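Local coordinates for protein CHAD domain (Ricinus communis, PDB 6QV5) that probably binds inorganic polyphosphate through an all-helical CHAD domain and carries a bound zinc ion, at residues Pro12-Ala17 / Asp53-His58; His181-Leu186 / Leu296-Leu301; Asn126-Lys131 / Gln259-Ala264. All blocks are in the same frame, centred on the assembly; numbering follows the deposited sequence.

Contact 1: Pro12-Ala17 / Asp53-His58; sequences PFRAQA and DPETLH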
loop_
_atom_site.group_PDB
_atom_site.type_symbol
_atom_site.label_atom_id
_atom_site.label_comp_id
_atom_site.label_asym_id
_atom_site.label_seq_id
_atom_site.Cartn_x
_atom_site.Cartn_y
_atom_site.Cartn_z
ATOM N N PRO A 12 -7.586 -12.626 10.063
ATOM C CA PRO A 12 -7.321 -11.612 9.025
ATOM C C PRO A 12 -7.800 -12.052 7.644
ATOM O O PRO A 12 -7.676 -13.229 7.294
ATOM C CB PRO A 12 -5.793 -11.439 9.063
ATOM C CG PRO A 12 -5.290 -12.356 10.154
ATOM C CD PRO A 12 -6.357 -13.369 10.395
ATOM N N PHE A 13 -8.346 -11.107 6.860
ATOM C CA PHE A 13 -8.850 -11.385 5.516
ATOM C C PHE A 13 -7.925 -10.833 4.436
ATOM O O PHE A 13 -7.738 -9.618 4.335
ATOM C CB PHE A 13 -10.288 -10.858 5.342
ATOM C CG PHE A 13 -10.973 -11.248 4.049
ATOM C CD1 PHE A 13 -11.714 -12.420 3.961
ATOM C CD2 PHE A 13 -10.918 -10.418 2.934
ATOM C CE1 PHE A 13 -12.360 -12.772 2.770
ATOM C CE2 PHE A 13 -11.562 -10.771 1.744
ATOM C CZ PHE A 13 -12.280 -11.945 1.671
ATOM N N ARG A 14 -7.359 -11.737 3.625
ATOM C CA ARG A 14 -6.496 -11.394 2.497
ATOM C C ARG A 14 -7.354 -11.201 1.249
ATOM O O ARG A 14 -8.445 -11.774 1.165
ATOM C CB ARG A 14 -5.446 -12.488 2.264
ATOM C CG ARG A 14 -4.180 -12.280 3.072
ATOM C CD ARG A 14 -3.905 -13.436 4.013
ATOM N NE ARG A 14 -2.779 -13.149 4.904
ATOM C CZ ARG A 14 -1.510 -13.433 4.629
ATOM N NH1 ARG A 14 -1.186 -14.022 3.483
ATOM N NH2 ARG A 14 -0.554 -13.133 5.498
ATOM N N ALA A 15 -6.867 -10.392 0.285
ATOM C CA ALA A 15 -7.565 -10.106 -0.970
ATOM C C ALA A 15 -7.873 -11.393 -1.732
ATOM O O ALA A 15 -6.967 -12.190 -1.993
ATOM C CB ALA A 15 -6.737 -9.164 -1.832
ATOM N N GLN A 16 -9.167 -11.619 -2.024
ATOM C CA GLN A 16 -9.654 -12.798 -2.743
ATOM C C GLN A 16 -9.114 -12.816 -4.170
ATOM O O GLN A 16 -9.062 -11.767 -4.818
ATOM C CB GLN A 16 -11.190 -12.830 -2.752
ATOM C CG GLN A 16 -11.778 -14.044 -2.047
ATOM C CD GLN A 16 -13.273 -14.125 -2.226
ATOM O OE1 GLN A 16 -14.050 -13.604 -1.421
ATOM N NE2 GLN A 16 -13.711 -14.787 -3.288
ATOM N N ALA A 17 -8.679 -14.004 -4.643
ATOM C CA ALA A 17 -8.136 -14.197 -5.988
ATOM C C ALA A 17 -9.220 -13.935 -7.035
ATOM O O ALA A 17 -10.241 -14.627 -7.060
ATOM C CB ALA A 17 -7.576 -15.605 -6.135
ATOM N N ASP A 53 -4.446 -6.896 16.597
ATOM C CA ASP A 53 -3.689 -7.747 15.672
ATOM C C ASP A 53 -3.086 -6.882 14.549
ATOM O O ASP A 53 -3.832 -6.158 13.883
ATOM C CB ASP A 53 -4.598 -8.850 15.089
ATOM C CG ASP A 53 -3.892 -10.018 14.415
ATOM O OD1 ASP A 53 -3.002 -9.771 13.566
ATOM O OD2 ASP A 53 -4.253 -11.178 14.708
ATOM N N PRO A 54 -1.747 -6.914 14.341
ATOM C CA PRO A 54 -1.149 -6.068 13.291
ATOM C C PRO A 54 -1.492 -6.474 11.857
ATOM O O PRO A 54 -1.586 -5.600 10.998
ATOM C CB PRO A 54 0.354 -6.160 13.571
ATOM C CG PRO A 54 0.532 -7.455 14.265
ATOM C CD PRO A 54 -0.717 -7.691 15.062
ATOM N N GLU A 55 -1.685 -7.785 11.603
ATOM C CA GLU A 55 -2.002 -8.336 10.282
ATOM C C GLU A 55 -3.386 -7.911 9.768
ATOM O O GLU A 55 -3.523 -7.627 8.576
ATOM C CB GLU A 55 -1.829 -9.870 10.272
ATOM C CG GLU A 55 -1.923 -10.535 8.900
ATOM C CD GLU A 55 -1.008 -10.037 7.793
ATOM O OE1 GLU A 55 0.153 -9.669 8.083
ATOM O OE2 GLU A 55 -1.456 -10.031 6.623
ATOM N N THR A 56 -4.394 -7.856 10.665
ATOM C CA THR A 56 -5.768 -7.443 10.338
ATOM C C THR A 56 -5.780 -5.981 9.880
ATOM O O THR A 56 -6.453 -5.651 8.902
ATOM C CB THR A 56 -6.716 -7.688 11.522
ATOM O OG1 THR A 56 -6.308 -6.884 12.629
ATOM C CG2 THR A 56 -6.780 -9.156 11.936
ATOM N N LEU A 57 -4.998 -5.122 10.573
ATOM C CA LEU A 57 -4.825 -3.703 10.257
ATOM C C LEU A 57 -4.024 -3.557 8.951
ATOM O O LEU A 57 -4.363 -2.710 8.120
ATOM C CB LEU A 57 -4.131 -2.980 11.431
ATOM C CG LEU A 57 -3.674 -1.525 11.232
ATOM C CD1 LEU A 57 -4.855 -0.568 11.137
ATOM C CD2 LEU A 57 -2.753 -1.098 12.353
ATOM N N HIS A 58 -2.975 -4.397 8.772
ATOM C CA HIS A 58 -2.130 -4.424 7.575
ATOM C C HIS A 58 -2.978 -4.749 6.342
ATOM O O HIS A 58 -2.901 -4.022 5.351
ATOM C CB HIS A 58 -0.971 -5.432 7.740
ATOM C CG HIS A 58 -0.071 -5.570 6.545
ATOM N ND1 HIS A 58 0.498 -6.786 6.214
ATOM C CD2 HIS A 58 0.331 -4.641 5.642
ATOM C CE1 HIS A 58 1.223 -6.561 5.130
ATOM N NE2 HIS A 58 1.149 -5.286 4.747
#

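Contact 2: His181-Leu186 / Leu296-Leu301; sequences HLHKSL and LRAPQL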
loop_
_atom_site.group_PDB
_atom_site.type_symbol
_atom_site.label_atom_id
_atom_site.label_comp_id
_atom_site.label_asym_id
_atom_site.label_seq_id
_atom_site.Cartn_x
_atom_site.Cartn_y
_atom_site.Cartn_z
ATOM N N HIS A 181 1.133 1.466 -20.304
ATOM C CA HIS A 181 1.472 2.714 -19.616
ATOM C C HIS A 181 2.225 2.467 -18.305
ATOM O O HIS A 181 3.196 3.171 -18.038
ATOM C CB HIS A 181 0.215 3.581 -19.388
ATOM C CG HIS A 181 0.425 4.724 -18.439
ATOM N ND1 HIS A 181 -0.080 4.695 -17.149
ATOM C CD2 HIS A 181 1.124 5.872 -18.606
ATOM C CE1 HIS A 181 0.304 5.829 -16.586
ATOM N NE2 HIS A 181 1.033 6.569 -17.423
ATOM N N LEU A 182 1.782 1.478 -17.499
ATOM C CA LEU A 182 2.403 1.149 -16.212
ATOM C C LEU A 182 3.781 0.506 -16.340
ATOM O O LEU A 182 4.647 0.789 -15.511
ATOM C CB LEU A 182 1.483 0.298 -15.326
ATOM C CG LEU A 182 0.338 1.049 -14.630
ATOM C CD1 LEU A 182 -0.640 0.085 -14.021
ATOM C CD2 LEU A 182 0.855 1.999 -13.552
ATOM N N HIS A 183 3.994 -0.343 -17.371
ATOM C CA HIS A 183 5.295 -0.972 -17.634
ATOM C C HIS A 183 6.271 0.110 -18.116
ATOM O O HIS A 183 7.432 0.112 -17.705
ATOM C CB HIS A 183 5.165 -2.111 -18.665
ATOM C CG HIS A 183 6.442 -2.857 -18.923
ATOM N ND1 HIS A 183 7.025 -3.653 -17.953
ATOM C CD2 HIS A 183 7.197 -2.914 -20.044
ATOM C CE1 HIS A 183 8.115 -4.157 -18.508
ATOM N NE2 HIS A 183 8.262 -3.739 -19.764
ATOM N N LYS A 184 5.767 1.052 -18.947
ATOM C CA LYS A 184 6.490 2.206 -19.488
ATOM C C LYS A 184 6.876 3.151 -18.346
ATOM O O LYS A 184 8.011 3.624 -18.317
ATOM C CB LYS A 184 5.612 2.929 -20.533
ATOM C CG LYS A 184 6.157 4.251 -21.084
ATOM C CD LYS A 184 5.249 4.845 -22.167
ATOM C CE LYS A 184 3.995 5.510 -21.642
ATOM N NZ LYS A 184 3.031 5.800 -22.737
ATOM N N SER A 185 5.936 3.403 -17.405
ATOM C CA SER A 185 6.131 4.266 -16.235
ATOM C C SER A 185 7.151 3.675 -15.260
ATOM O O SER A 185 8.013 4.413 -14.781
ATOM C CB SER A 185 4.803 4.526 -15.528
ATOM O OG SER A 185 4.937 5.461 -14.470
ATOM N N LEU A 186 7.062 2.353 -14.978
ATOM C CA LEU A 186 7.971 1.631 -14.079
ATOM C C LEU A 186 9.411 1.667 -14.588
ATOM O O LEU A 186 10.306 2.043 -13.831
ATOM C CB LEU A 186 7.495 0.176 -13.859
ATOM C CG LEU A 186 8.471 -0.803 -13.182
ATOM C CD1 LEU A 186 8.546 -0.574 -11.682
ATOM C CD2 LEU A 186 8.081 -2.232 -13.462
ATOM N N LEU A 296 12.830 -7.472 -17.704
ATOM C CA LEU A 296 11.367 -7.473 -17.723
ATOM C C LEU A 296 10.734 -6.914 -18.990
ATOM O O LEU A 296 11.070 -5.818 -19.443
ATOM C CB LEU A 296 10.774 -6.763 -16.496
ATOM C CG LEU A 296 10.789 -7.511 -15.158
ATOM C CD1 LEU A 296 10.103 -6.693 -14.098
ATOM C CD2 LEU A 296 10.095 -8.870 -15.252
ATOM N N ARG A 297 9.802 -7.694 -19.547
ATOM C CA ARG A 297 9.009 -7.364 -20.727
ATOM C C ARG A 297 7.554 -7.314 -20.280
ATOM O O ARG A 297 7.161 -8.091 -19.404
ATOM C CB ARG A 297 9.188 -8.427 -21.829
ATOM C CG ARG A 297 10.594 -8.482 -22.424
ATOM C CD ARG A 297 10.759 -9.658 -23.367
ATOM N NE ARG A 297 10.272 -9.361 -24.716
ATOM C CZ ARG A 297 9.947 -10.283 -25.618
ATOM N NH1 ARG A 297 10.032 -11.574 -25.320
ATOM N NH2 ARG A 297 9.517 -9.920 -26.818
ATOM N N ALA A 298 6.762 -6.398 -20.870
ATOM C CA ALA A 298 5.341 -6.209 -20.558
ATOM C C ALA A 298 4.557 -7.526 -20.676
ATOM O O ALA A 298 4.720 -8.226 -21.679
ATOM C CB ALA A 298 4.737 -5.155 -21.475
ATOM N N PRO A 299 3.755 -7.912 -19.650
ATOM C CA PRO A 299 2.999 -9.173 -19.744
ATOM C C PRO A 299 1.991 -9.136 -20.888
ATOM O O PRO A 299 1.295 -8.135 -21.063
ATOM C CB PRO A 299 2.315 -9.288 -18.373
ATOM C CG PRO A 299 3.052 -8.336 -17.483
ATOM C CD PRO A 299 3.468 -7.217 -18.380
ATOM N N GLN A 300 1.972 -10.198 -21.706
ATOM C CA GLN A 300 1.095 -10.308 -22.870
ATOM C C GLN A 300 -0.225 -11.007 -22.544
ATOM O O GLN A 300 -0.261 -11.899 -21.692
ATOM C CB GLN A 300 1.819 -10.957 -24.075
ATOM C CG GLN A 300 2.223 -12.435 -23.921
ATOM C CD GLN A 300 3.401 -12.682 -22.999
ATOM O OE1 GLN A 300 4.383 -11.927 -22.962
ATOM N NE2 GLN A 300 3.326 -13.760 -22.236
ATOM N N LEU A 301 -1.312 -10.570 -23.207
ATOM C CA LEU A 301 -2.661 -11.112 -23.026
ATOM C C LEU A 301 -2.777 -12.534 -23.570
ATOM O O LEU A 301 -2.075 -12.891 -24.520
ATOM C CB LEU A 301 -3.707 -10.215 -23.716
ATOM C CG LEU A 301 -4.005 -8.860 -23.078
ATOM C CD1 LEU A 301 -4.491 -7.878 -24.119
ATOM C CD2 LEU A 301 -5.035 -8.983 -21.963
#

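Contact 3: Asn126-Lys131 / Gln259-Ala264; sequences NALVQK and QQQPQA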
loop_
_atom_site.group_PDB
_atom_site.type_symbol
_atom_site.label_atom_id
_atom_site.label_comp_id
_atom_site.label_asym_id
_atom_site.label_seq_id
_atom_site.Cartn_x
_atom_site.Cartn_y
_atom_site.Cartn_z
ATOM N N ASN A 126 10.510 1.219 23.892
ATOM C CA ASN A 126 9.684 0.158 23.312
ATOM C C ASN A 126 8.288 0.161 23.946
ATOM O O ASN A 126 7.304 -0.076 23.247
ATOM C CB ASN A 126 10.354 -1.203 23.496
ATOM C CG ASN A 126 9.710 -2.305 22.696
ATOM O OD1 ASN A 126 9.976 -2.476 21.501
ATOM N ND2 ASN A 126 8.846 -3.075 23.339
ATOM N N ALA A 127 8.213 0.456 25.261
ATOM C CA ALA A 127 6.969 0.553 26.025
ATOM C C ALA A 127 6.187 1.806 25.618
ATOM O O ALA A 127 4.956 1.759 25.557
ATOM C CB ALA A 127 7.272 0.584 27.515
ATOM N N LEU A 128 6.904 2.917 25.326
ATOM C CA LEU A 128 6.314 4.185 24.889
ATOM C C LEU A 128 5.767 4.065 23.462
ATOM O O LEU A 128 4.660 4.531 23.204
ATOM C CB LEU A 128 7.330 5.343 25.007
ATOM C CG LEU A 128 6.849 6.762 24.636
ATOM C CD1 LEU A 128 5.824 7.297 25.635
ATOM C CD2 LEU A 128 8.017 7.722 24.556
ATOM N N VAL A 129 6.533 3.428 22.550
ATOM C CA VAL A 129 6.137 3.203 21.155
ATOM C C VAL A 129 4.898 2.286 21.102
ATOM O O VAL A 129 3.972 2.569 20.340
ATOM C CB VAL A 129 7.331 2.727 20.274
ATOM C CG1 VAL A 129 6.873 2.224 18.903
ATOM C CG2 VAL A 129 8.360 3.842 20.109
ATOM N N GLN A 130 4.857 1.246 21.969
ATOM C CA GLN A 130 3.735 0.309 22.097
ATOM C C GLN A 130 2.477 1.039 22.577
ATOM O O GLN A 130 1.383 0.727 22.113
ATOM C CB GLN A 130 4.086 -0.844 23.053
ATOM C CG GLN A 130 3.192 -2.076 22.892
ATOM C CD GLN A 130 3.556 -3.235 23.796
ATOM O OE1 GLN A 130 4.634 -3.296 24.401
ATOM N NE2 GLN A 130 2.654 -4.200 23.895
ATOM N N LYS A 131 2.646 2.023 23.486
ATOM C CA LYS A 131 1.571 2.857 24.030
ATOM C C LYS A 131 0.979 3.729 22.915
ATOM O O LYS A 131 -0.243 3.845 22.830
ATOM C CB LYS A 131 2.097 3.719 25.194
ATOM C CG LYS A 131 1.023 4.472 25.973
ATOM C CD LYS A 131 1.642 5.416 26.998
ATOM C CE LYS A 131 0.601 6.253 27.701
ATOM N NZ LYS A 131 1.211 7.168 28.704
ATOM N N GLN A 259 9.529 15.616 20.319
ATOM C CA GLN A 259 8.940 16.939 20.541
ATOM C C GLN A 259 7.751 16.879 21.503
ATOM O O GLN A 259 7.619 17.757 22.357
ATOM C CB GLN A 259 8.527 17.594 19.209
ATOM C CG GLN A 259 9.699 18.014 18.307
ATOM C CD GLN A 259 10.520 19.173 18.839
ATOM O OE1 GLN A 259 11.747 19.089 18.953
ATOM N NE2 GLN A 259 9.871 20.285 19.167
ATOM N N GLN A 260 6.896 15.845 21.368
ATOM C CA GLN A 260 5.714 15.652 22.215
ATOM C C GLN A 260 6.060 15.055 23.581
ATOM O O GLN A 260 5.446 15.432 24.581
ATOM C CB GLN A 260 4.637 14.813 21.500
ATOM C CG GLN A 260 4.033 15.472 20.253
ATOM C CD GLN A 260 3.311 16.770 20.543
ATOM O OE1 GLN A 260 2.268 16.802 21.207
ATOM N NE2 GLN A 260 3.855 17.871 20.045
ATOM N N GLN A 261 7.038 14.131 23.620
ATOM C CA GLN A 261 7.504 13.471 24.844
ATOM C C GLN A 261 8.991 13.832 25.068
ATOM O O GLN A 261 9.875 13.094 24.619
ATOM C CB GLN A 261 7.300 11.938 24.775
ATOM C CG GLN A 261 5.892 11.472 24.379
ATOM C CD GLN A 261 4.859 11.646 25.467
ATOM O OE1 GLN A 261 5.030 11.201 26.610
ATOM N NE2 GLN A 261 3.751 12.284 25.127
ATOM N N PRO A 262 9.294 14.976 25.728
ATOM C CA PRO A 262 10.705 15.358 25.931
ATOM C C PRO A 262 11.447 14.526 26.982
ATOM O O PRO A 262 12.673 14.623 27.082
ATOM C CB PRO A 262 10.626 16.843 26.329
ATOM C CG PRO A 262 9.176 17.240 26.173
ATOM C CD PRO A 262 8.389 15.984 26.310
ATOM N N GLN A 263 10.706 13.710 27.756
ATOM C CA GLN A 263 11.224 12.834 28.814
ATOM C C GLN A 263 12.077 11.670 28.288
ATOM O O GLN A 263 13.082 11.328 28.915
ATOM C CB GLN A 263 10.092 12.320 29.735
ATOM C CG GLN A 263 8.686 12.306 29.117
ATOM C CD GLN A 263 8.206 10.923 28.754
ATOM O OE1 GLN A 263 7.441 10.292 29.489
ATOM N NE2 GLN A 263 8.628 10.425 27.603
ATOM N N ALA A 264 11.682 11.070 27.148
ATOM C CA ALA A 264 12.382 9.938 26.532
ATOM C C ALA A 264 13.300 10.336 25.357
ATOM O O ALA A 264 13.811 9.454 24.660
ATOM C CB ALA A 264 11.373 8.885 26.088
#

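Contact 1: Pro12-Ala17 / Asp53-His58
Pro12 lies against the first turn of helix 54-73, and this is where the contact is tightest. Pro12 CB is 3.8 Å from Thr56 CG2 and 4.0 Å from Glu55 CG, and its CG atom keeps similar distances, so one side of the pyrrolidine ring meets two consecutive helix residues. The CA atoms of Pro12 and Thr56 come within 4.6 Å of each other. Thr56 can offer its methyl group because its hydroxyl is turned back: with chi1 at 63°, OG1 lies between the backbone N and the carbonyl carbon and bonds to Asp53 O at 2.9 Å. Asp53 is the N-cap, and its OD1 accepts from Glu55 N at 3.1 Å, using the anti lone pair.

The polar side of the contact is looser. Glu55 sends its carboxylate across Arg14 at roughly a right angle, the guanidinium and carboxylate planes 42° apart. Arg14 NH2 and Glu55 OE2 are 3.4 Å apart, a long salt bridge between an exposed arginine and a partly exposed glutamate. OE2 has a second partner, Gln59 NE2, one turn further along the helix.

Around this pair, the loop 12-17 bridges helices: Phe13 and Ala15 touch helix 26-42, and Ala15 also reaches Arg66 of helix 54-73. Thr56 packs on Ala47 of helix 45-50, while Leu57 and His58 turn to helix 82-108.

Contact 2: His181-Leu186 / Leu296-Leu301
The imidazole of His183 meets Leu296-Ala298, backbone and side chains alike, in three ways. The first is a CH-pi contact: Ala298 CB lies over the ring face, 4.0 Å from the His183 ring centroid and 28° off its normal. CG is anti to the backbone N (chi1 -176°), which carries the ring out from helix 171-192 to meet this methyl group.

The second is a close polar approach without a bond. Ala298 N is 3.2 Å from His183 NE2 but sits above the ring plane, offset toward the rim, and the angle is too poor for a hydrogen bond. Leu296 O lies instead at the ring edge, in plane, 3.5 Å from His183 NE2, and this pair is not a hydrogen bond either. The ring's defined polar anchor is elsewhere: ND1 is hydrogen-bonded to Tyr230 OH, which should restrict rotation of the imidazole.

Van der Waals packing is the third, with Leu296 CB 4.2 Å from His183 CE1.

The C-terminal segment, irregular in structure, follows helix 286-293 and runs beside helix 171-192. Leu296 also rests on Tyr230 and Ala233 of helix 224-260, and Pro299 reaches Leu215 of helix 198-217.

Contact 3: Asn126-Lys131 / Gln259-Ala264
Leu128 extends toward the turn 261-264 because CG is anti to its backbone N (chi1 -178°) and chi2 is 68°, which splits the two methyl groups between different partners. On the other side, Gln261 has CG anti to its carbonyl carbon and bends at chi2 (-74°), bringing its amide round to the leucine. Gln263 is likewise bent at chi2, and its amide also turns in to Leu128, although its CB does not point straight at helix 122-145.

The methyl groups then divide the work. Leu128 CD1 meets Gln261 OE1 at 4.1 Å. Leu128 CD2 has two neighbours: Ala264 CB at 3.9 Å, the one purely apolar pair of the contact, and Gln263 NE2 at 4.1 Å. Both glutamine side chains lie at a slant to the leucine. The backbones stay well apart, the closest CA atoms being those of Leu128 and Ala264 at 8.5 Å, so the gap is bridged by side chains.

Helix 224-260 ends just before this turn: Gln261 is the first residue to leave helical backbone angles, and Ala264 is the N-cap of helix 265-281. One leucine therefore reaches the connection between two helices, while on helix 122-145 its neighbour Val129 packs on Trp101 and Leu105 of helix 82-108.

Between the two segments there is neither hydrogen bond nor salt bridge, and together they bury 120 Å². With methyl groups set against amide ends and a single alanine, the attraction is dispersive and weakly directional, consistent with a modest contact at the surface.

How the contacts relate
The three contacts are separate: nearest atoms are about 10 Å apart between contacts 1 and 3, about 16 Å between contacts 1 and 2, and about 31 Å between contacts 2 and 3. Contacts 2 and 3 fall on opposite sides of the chain's centre, their own centres 45 Å apart, and their segments alternate in sequence, whereas contact 1 closes before either opens. Contact 1 is the one near the metal: the side chain of Thr56 is about 8 Å from that of His52, a zinc ligand together with His138, and about 12 Å from the zinc ion. Contacts 2 and 3 lie at the surface, away from that site.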